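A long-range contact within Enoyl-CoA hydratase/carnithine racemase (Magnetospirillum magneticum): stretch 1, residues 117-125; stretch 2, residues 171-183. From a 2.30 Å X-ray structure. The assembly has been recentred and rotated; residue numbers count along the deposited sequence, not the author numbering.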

# COMPACT_ATOMS: atom_id res chain seq x y z
N TYR C 117 6.31 15.18 -10.27
CA TYR C 117 4.90 14.76 -10.43
C TYR C 117 4.83 14.10 -11.76
O TYR C 117 5.50 14.54 -12.69
CB TYR C 117 3.92 15.94 -10.38
CG TYR C 117 4.04 16.63 -9.07
CD1 TYR C 117 3.32 16.20 -7.95
CD2 TYR C 117 5.00 17.64 -8.92
CE1 TYR C 117 3.53 16.78 -6.70
CE2 TYR C 117 5.21 18.25 -7.68
CZ TYR C 117 4.48 17.83 -6.58
OH TYR C 117 4.70 18.50 -5.40
N ALA C 118 4.01 13.07 -11.86
CA ALA C 118 3.87 12.28 -13.06
C ALA C 118 2.44 12.08 -13.46
O ALA C 118 1.57 12.01 -12.61
CB ALA C 118 4.47 10.93 -12.81
N ALA C 119 2.19 11.99 -14.75
CA ALA C 119 0.85 11.73 -15.25
C ALA C 119 0.56 10.27 -15.20
O ALA C 119 1.49 9.46 -15.19
CB ALA C 119 0.71 12.20 -16.67
N PRO C 120 -0.71 9.89 -15.13
CA PRO C 120 -1.16 8.49 -15.05
C PRO C 120 -0.52 7.57 -16.07
O PRO C 120 -0.11 6.45 -15.70
CB PRO C 120 -2.65 8.61 -15.33
CG PRO C 120 -3.01 9.89 -14.73
CD PRO C 120 -1.85 10.81 -14.98
N GLY C 121 -0.37 7.96 -17.32
CA GLY C 121 0.28 6.98 -18.23
C GLY C 121 1.81 6.91 -18.26
O GLY C 121 2.38 6.29 -19.14
N THR C 122 2.50 7.48 -17.30
CA THR C 122 3.96 7.55 -17.42
C THR C 122 4.62 6.17 -17.37
O THR C 122 4.26 5.31 -16.55
CB THR C 122 4.56 8.40 -16.33
OG1 THR C 122 3.88 9.66 -16.28
CG2 THR C 122 6.00 8.64 -16.56
N ARG C 123 5.56 5.97 -18.27
CA ARG C 123 6.29 4.70 -18.38
C ARG C 123 7.78 4.96 -18.12
O ARG C 123 8.41 5.72 -18.84
CB ARG C 123 6.06 4.16 -19.74
CG ARG C 123 6.52 2.75 -19.97
CD ARG C 123 6.21 2.34 -21.41
NE ARG C 123 6.97 1.14 -21.72
CZ ARG C 123 8.19 1.11 -22.26
NH1 ARG C 123 8.82 2.22 -22.59
NH2 ARG C 123 8.79 -0.07 -22.46
N PHE C 124 8.30 4.39 -17.04
CA PHE C 124 9.69 4.61 -16.65
C PHE C 124 10.51 3.44 -17.13
O PHE C 124 10.04 2.30 -17.10
CB PHE C 124 9.81 4.70 -15.14
CG PHE C 124 8.99 5.79 -14.53
CD1 PHE C 124 7.67 5.56 -14.19
CD2 PHE C 124 9.53 7.06 -14.33
CE1 PHE C 124 6.90 6.58 -13.65
CE2 PHE C 124 8.79 8.07 -13.80
CZ PHE C 124 7.47 7.84 -13.45
N HIS C 125 11.73 3.68 -17.59
CA HIS C 125 12.54 2.57 -18.12
C HIS C 125 14.00 2.91 -18.12
O HIS C 125 14.36 3.98 -18.55
CB HIS C 125 12.08 2.26 -19.54
CG HIS C 125 12.47 0.91 -20.03
ND1 HIS C 125 12.25 0.50 -21.33
CD2 HIS C 125 13.09 -0.12 -19.41
CE1 HIS C 125 12.73 -0.72 -21.49
NE2 HIS C 125 13.23 -1.13 -20.33
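Stretch 2 (171-183) GLINGVVPGEDLE

How does stretch 2 approach stretch 1? It enters as a loop. Gly-171 is the first residue to leave the preceding helix, in a Schellman motif with phi 81° and psi 22°; a CB at these angles would be jammed against the carbonyl O of the residue before, so glycine suits the place. Leu-172 (phi/psi -77/-30) and the extended Ile-173 (-133/159) then point toward stretch 1. Leu-172 CD2 lies 4.2 Å from Phe-124 CD2, and Ile-173 CG2 lies 4.1 Å from Phe-124 CZ, so the phenylalanine ring packs obliquely against both. Ile-173, with chi1 p and chi2 t, also places CD1 3.9 Å from Ala-118 CB and thus touches both strands of stretch 1.

Where do the backbones pair? After Asn-174, whose CB sits 4.0 Å from Tyr-117 CE1, the chain straightens at Gly-175 (178/168) and Val-176 (-108/134) into a weakly bonded strand, parallel to the one at Tyr-117 and Ala-118. Ala-118 faces Val-176, with their CA atoms 4.9 Å apart. Its two backbone polar groups reach to the residues before and after that partner, as parallel pairing requires: Ala-118 N donates to Gly-175 O at 3.1 Å, and Ala-118 O accepts from Val-177 N at 2.9 Å. A CA-H...O contact from Val-176 CA to Ala-118 O, 3.2 Å, lies beside the second bond. The side chains of Ala-118 and Val-176 share one face of the sheet, while that of Tyr-117 lies on the other.

What does the chain do beyond Val-176? Val-177 is still extended (-138/130), and its CG2 comes within 4.1 Å of Tyr-117 CD1. Its carbonyl O receives a CA-H...O contact from Ala-119 CA at 3.3 Å, nearly straight at 167°, and also lies 3.2 Å from Pro-120 CD. The same proline atom is 4.0 Å from Val-176 CG1 and 3.8 Å from Pro-178 CA, so the two stretches stay close as stretch 1 enters the type I turn from Ala-119 to Thr-122.

How does the helix close the contact? Pro-178 directs its CB away, and Gly-179 brings its CA to 4.3 Å from Ala-119 CB. Glu-180 and Asp-181 make no contact with stretch 1. Leu-182, three residues after Gly-179, points back toward it with chi1 t and chi2 p: its CD1 is 3.8 Å from Tyr-117 CB and its CD2 is 4.2 Å from Ala-119 CB. These two residues flank Ala-118 in sequence, so the leucine packs against the strand's end.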

# COMPACT_ATOMS: atom_id res chain seq x y z
N GLY C 171 9.59 6.22 -3.97
CA GLY C 171 9.99 7.60 -3.71
C GLY C 171 10.71 8.29 -4.86
O GLY C 171 11.40 9.32 -4.70
N LEU C 172 10.49 7.78 -6.06
CA LEU C 172 11.01 8.43 -7.23
C LEU C 172 10.18 9.64 -7.60
O LEU C 172 10.68 10.57 -8.19
CB LEU C 172 11.05 7.45 -8.39
CG LEU C 172 11.83 7.90 -9.60
CD1 LEU C 172 13.33 8.07 -9.32
CD2 LEU C 172 11.63 6.87 -10.69
N ILE C 173 8.90 9.60 -7.30
CA ILE C 173 8.01 10.74 -7.60
C ILE C 173 7.19 11.02 -6.36
O ILE C 173 6.99 10.12 -5.55
CB ILE C 173 7.01 10.46 -8.76
CG1 ILE C 173 6.07 9.32 -8.41
CG2 ILE C 173 7.76 10.14 -10.02
CD1 ILE C 173 5.13 8.97 -9.54
N ASN C 174 6.66 12.23 -6.27
CA ASN C 174 5.85 12.58 -5.16
C ASN C 174 4.43 12.13 -5.37
O ASN C 174 3.71 11.90 -4.39
CB ASN C 174 5.85 14.08 -4.96
CG ASN C 174 7.17 14.59 -4.46
OD1 ASN C 174 7.36 14.78 -3.28
ND2 ASN C 174 8.07 14.79 -5.35
N GLY C 175 3.96 12.07 -6.61
CA GLY C 175 2.55 11.80 -6.81
C GLY C 175 2.13 11.80 -8.25
O GLY C 175 2.87 12.18 -9.13
N VAL C 176 0.92 11.31 -8.47
CA VAL C 176 0.38 11.17 -9.77
C VAL C 176 -0.69 12.21 -9.95
O VAL C 176 -1.52 12.35 -9.12
CB VAL C 176 -0.22 9.79 -9.93
CG1 VAL C 176 -0.84 9.61 -11.33
CG2 VAL C 176 0.88 8.76 -9.74
N VAL C 177 -0.69 12.90 -11.08
CA VAL C 177 -1.62 13.98 -11.36
C VAL C 177 -2.10 13.87 -12.79
O VAL C 177 -1.30 13.69 -13.68
CB VAL C 177 -0.92 15.33 -11.28
CG1 VAL C 177 -1.90 16.45 -11.52
CG2 VAL C 177 -0.27 15.50 -9.91
N PRO C 178 -3.42 13.93 -13.00
CA PRO C 178 -4.03 13.88 -14.35
C PRO C 178 -3.36 14.84 -15.31
O PRO C 178 -3.05 15.96 -14.95
CB PRO C 178 -5.47 14.33 -14.10
CG PRO C 178 -5.74 13.98 -12.65
CD PRO C 178 -4.42 14.03 -11.92
N GLY C 179 -3.05 14.37 -16.51
CA GLY C 179 -2.28 15.15 -17.48
C GLY C 179 -2.78 16.56 -17.69
O GLY C 179 -1.99 17.48 -17.79
N GLU C 180 -4.10 16.76 -17.74
CA GLU C 180 -4.61 18.11 -17.95
C GLU C 180 -4.26 19.07 -16.81
O GLU C 180 -4.27 20.25 -17.04
CB GLU C 180 -6.10 18.10 -18.18
CG GLU C 180 -6.91 17.68 -16.96
CD GLU C 180 -7.53 16.30 -17.12
OE1 GLU C 180 -8.71 16.17 -16.67
OE2 GLU C 180 -6.85 15.38 -17.69
N ASP C 181 -3.93 18.60 -15.61
CA ASP C 181 -3.56 19.46 -14.48
C ASP C 181 -2.10 19.34 -14.08
O ASP C 181 -1.65 19.95 -13.09
CB ASP C 181 -4.38 19.09 -13.25
CG ASP C 181 -5.89 19.34 -13.44
OD1 ASP C 181 -6.25 20.25 -14.22
OD2 ASP C 181 -6.71 18.61 -12.83
N LEU C 182 -1.33 18.57 -14.84
CA LEU C 182 -0.00 18.22 -14.41
C LEU C 182 0.91 19.44 -14.33
O LEU C 182 1.55 19.67 -13.30
CB LEU C 182 0.56 17.16 -15.34
CG LEU C 182 2.05 16.85 -15.17
CD1 LEU C 182 2.33 16.15 -13.86
CD2 LEU C 182 2.54 15.97 -16.32
N GLU C 183 0.95 20.22 -15.40
CA GLU C 183 1.84 21.37 -15.47
C GLU C 183 1.45 22.44 -14.46
O GLU C 183 2.32 23.03 -13.79
CB GLU C 183 1.89 21.94 -16.87
CG GLU C 183 2.57 21.01 -17.87
CD GLU C 183 2.94 21.66 -19.23
OE1 GLU C 183 2.87 22.92 -19.33
OE2 GLU C 183 3.34 20.92 -20.19